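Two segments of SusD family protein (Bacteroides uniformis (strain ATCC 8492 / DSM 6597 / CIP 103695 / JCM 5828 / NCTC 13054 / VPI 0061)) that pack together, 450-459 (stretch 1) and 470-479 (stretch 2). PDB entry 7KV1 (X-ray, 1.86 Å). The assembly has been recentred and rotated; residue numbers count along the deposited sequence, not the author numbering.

Stretch 1 (450-459) TVDDVLTERR
Stretch 2, residues 470-479: FDLVRAEGIS

A salt bridge anchors the contact: R458 NE donates to D471 OD2 at 2.8 Å, nearly linear at 176°. D471 (chi1 m) lies at the edge of the R458 guanidinium, near its plane. R458 reaches it with chi1 m, chi2 t, chi3 p and chi4 88°. The other carboxylate oxygen serves R474 (chi1 p, chi2 and chi3 t, chi4 77°), whose NE lies 2.8 Å from D471 OD1. One aspartate thus bridges two arginines, and its charge helps offset their close approach, R458 NE to R474 NH2 at 3.5 Å. R474 NH2 sits over one face of the R458 guanidinium. Water 1 donates to D471 OD1 at 2.9 Å.

The helix from V451 through R459 and the helix through F470 and D471 run nearly antiparallel, at 158° between N-to-C directions; their axes come within 11.1 Å. L455 CA lies 7.5 Å from D471 CA, and V451 CA 8.4 Å from I478 CA. I478 is extended (phi/psi -109/111).

Apolar packing continues from the charged cluster. L455 (m, t) places CD2 3.8 Å from R474 NH2. L455 CD1 is 4.3 Å from both A475 CB and I478 CD1. V451 (t) brings CG1 within 3.8 Å of I478 CG2; I478 is m, t. Small A475 and the apolar V451, L455 and I478 suit this packing. Both sides summed, 271 Å² is buried between the stretches.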

# COMPACT_ATOMS: atom_id res chain seq x y z
N THR A 450 20.26 4.63 -13.39
CA THR A 450 20.88 4.34 -12.09
C THR A 450 19.79 3.99 -11.07
O THR A 450 18.59 4.26 -11.31
CB THR A 450 21.65 5.55 -11.54
OG1 THR A 450 20.65 6.50 -11.21
CG2 THR A 450 22.67 6.11 -12.52
N VAL A 451 20.18 3.41 -9.94
CA VAL A 451 19.18 3.05 -8.90
C VAL A 451 18.46 4.32 -8.41
O VAL A 451 17.22 4.24 -8.22
CB VAL A 451 19.80 2.26 -7.75
CG1 VAL A 451 18.75 1.90 -6.71
CG2 VAL A 451 20.43 0.99 -8.28
N ASP A 452 19.15 5.46 -8.32
CA ASP A 452 18.50 6.73 -7.90
C ASP A 452 17.42 7.16 -8.90
O ASP A 452 16.35 7.60 -8.45
CB ASP A 452 19.48 7.88 -7.69
CG ASP A 452 18.79 8.99 -6.87
OD1 ASP A 452 18.27 8.71 -5.75
OD2 ASP A 452 18.68 10.07 -7.40
N ASP A 453 17.66 6.98 -10.20
CA ASP A 453 16.62 7.26 -11.23
C ASP A 453 15.37 6.42 -10.94
O ASP A 453 14.26 6.95 -11.13
CB ASP A 453 17.12 6.96 -12.65
CG ASP A 453 18.28 7.83 -13.12
OD1 ASP A 453 18.28 9.03 -12.75
OD2 ASP A 453 19.18 7.29 -13.88
N VAL A 454 15.53 5.14 -10.62
CA VAL A 454 14.37 4.24 -10.34
C VAL A 454 13.63 4.80 -9.11
O VAL A 454 12.40 4.95 -9.17
CB VAL A 454 14.77 2.78 -10.16
CG1 VAL A 454 13.55 1.89 -9.94
CG2 VAL A 454 15.61 2.29 -11.32
N LEU A 455 14.33 5.13 -8.02
CA LEU A 455 13.64 5.68 -6.82
C LEU A 455 12.90 6.97 -7.19
O LEU A 455 11.76 7.21 -6.68
CB LEU A 455 14.68 5.89 -5.71
CG LEU A 455 15.43 4.65 -5.27
CD1 LEU A 455 16.40 5.02 -4.18
CD2 LEU A 455 14.47 3.54 -4.80
N THR A 456 13.48 7.83 -8.03
CA THR A 456 12.79 9.08 -8.44
C THR A 456 11.54 8.72 -9.23
O THR A 456 10.49 9.33 -8.98
CB THR A 456 13.73 10.01 -9.22
OG1 THR A 456 14.73 10.39 -8.28
CG2 THR A 456 13.01 11.20 -9.82
N GLU A 457 11.63 7.77 -10.15
CA GLU A 457 10.49 7.36 -10.98
C GLU A 457 9.35 6.78 -10.12
O GLU A 457 8.18 7.10 -10.39
CB GLU A 457 10.91 6.39 -12.08
CG GLU A 457 9.99 6.42 -13.26
CD GLU A 457 9.99 7.72 -14.03
OE1 GLU A 457 11.09 8.31 -14.19
OE2 GLU A 457 8.89 8.15 -14.49
N ARG A 458 9.68 6.04 -9.07
CA ARG A 458 8.70 5.52 -8.11
C ARG A 458 7.95 6.69 -7.47
O ARG A 458 6.76 6.57 -7.26
CB ARG A 458 9.39 4.63 -7.05
CG ARG A 458 9.92 3.31 -7.59
CD ARG A 458 10.62 2.53 -6.50
NE ARG A 458 9.61 2.00 -5.63
CZ ARG A 458 9.00 0.83 -5.81
NH1 ARG A 458 9.33 0.04 -6.81
NH2 ARG A 458 8.05 0.43 -4.99
N ARG A 459 8.64 7.79 -7.14
CA ARG A 459 7.98 8.93 -6.48
C ARG A 459 6.95 9.54 -7.46
O ARG A 459 5.82 9.84 -7.05
CB ARG A 459 9.00 9.99 -6.07
CG ARG A 459 8.34 11.15 -5.33
CD ARG A 459 9.15 12.36 -4.92
NE ARG A 459 8.24 13.07 -4.00
CZ ARG A 459 8.43 14.28 -3.50
NH1 ARG A 459 9.51 14.97 -3.83
NH2 ARG A 459 7.51 14.81 -2.71
N PHE A 470 7.57 4.07 2.68
CA PHE A 470 8.33 2.79 2.71
C PHE A 470 9.54 2.84 1.77
O PHE A 470 10.61 2.34 2.20
CB PHE A 470 7.42 1.60 2.45
CG PHE A 470 6.36 1.46 3.51
CD1 PHE A 470 6.67 1.62 4.85
CD2 PHE A 470 5.05 1.21 3.16
CE1 PHE A 470 5.69 1.51 5.83
CE2 PHE A 470 4.07 1.11 4.13
CZ PHE A 470 4.39 1.27 5.46
N ASP A 471 9.44 3.47 0.59
CA ASP A 471 10.62 3.63 -0.32
C ASP A 471 11.70 4.50 0.35
O ASP A 471 12.90 4.17 0.20
CB ASP A 471 10.25 4.18 -1.69
CG ASP A 471 9.52 3.15 -2.54
OD1 ASP A 471 9.66 1.92 -2.22
OD2 ASP A 471 8.79 3.56 -3.49
N LEU A 472 11.32 5.58 1.04
CA LEU A 472 12.32 6.47 1.68
C LEU A 472 13.02 5.69 2.81
O LEU A 472 14.23 5.79 2.92
CB LEU A 472 11.64 7.74 2.21
CG LEU A 472 11.25 8.78 1.18
CD1 LEU A 472 10.32 9.83 1.80
CD2 LEU A 472 12.48 9.42 0.59
N VAL A 473 12.30 4.88 3.57
CA VAL A 473 12.88 4.14 4.73
C VAL A 473 13.86 3.08 4.25
O VAL A 473 14.97 2.98 4.83
CB VAL A 473 11.79 3.52 5.61
CG1 VAL A 473 12.40 2.60 6.67
CG2 VAL A 473 10.91 4.60 6.23
N ARG A 474 13.47 2.29 3.25
CA ARG A 474 14.31 1.17 2.77
C ARG A 474 15.57 1.72 2.10
O ARG A 474 16.61 0.99 2.09
CB ARG A 474 13.48 0.24 1.89
CG ARG A 474 13.21 0.75 0.48
CD ARG A 474 12.23 -0.18 -0.21
NE ARG A 474 11.90 0.30 -1.53
CZ ARG A 474 12.69 0.19 -2.61
NH1 ARG A 474 13.88 -0.39 -2.51
NH2 ARG A 474 12.29 0.64 -3.78
N ALA A 475 15.47 2.93 1.53
CA ALA A 475 16.56 3.61 0.80
C ALA A 475 17.70 3.96 1.75
O ALA A 475 18.81 4.15 1.26
CB ALA A 475 16.09 4.84 0.06
N GLU A 476 17.48 3.92 3.06
CA GLU A 476 18.58 4.01 4.04
C GLU A 476 19.62 2.89 3.80
O GLU A 476 20.78 3.09 4.16
CB GLU A 476 18.04 4.03 5.47
CG GLU A 476 17.27 5.30 5.78
CD GLU A 476 18.12 6.56 5.75
OE1 GLU A 476 19.26 6.50 6.23
OE2 GLU A 476 17.67 7.57 5.20
N GLY A 477 19.21 1.75 3.23
CA GLY A 477 20.11 0.63 2.98
C GLY A 477 20.55 0.60 1.53
O GLY A 477 21.20 -0.39 1.17
N ILE A 478 20.27 1.63 0.73
CA ILE A 478 20.56 1.61 -0.74
C ILE A 478 21.72 2.56 -1.04
O ILE A 478 21.53 3.80 -1.01
CB ILE A 478 19.33 1.97 -1.58
CG1 ILE A 478 18.18 1.01 -1.31
CG2 ILE A 478 19.74 2.04 -3.06
CD1 ILE A 478 16.93 1.35 -2.05
N SER A 479 22.86 1.97 -1.42
CA SER A 479 24.13 2.68 -1.69
C SER A 479 23.99 3.90 -2.63
O SER A 479 24.47 5.02 -2.28
CB SER A 479 25.15 1.69 -2.20
OG SER A 479 26.39 2.29 -2.03
O HOH W 1 6.98 0.96 -1.82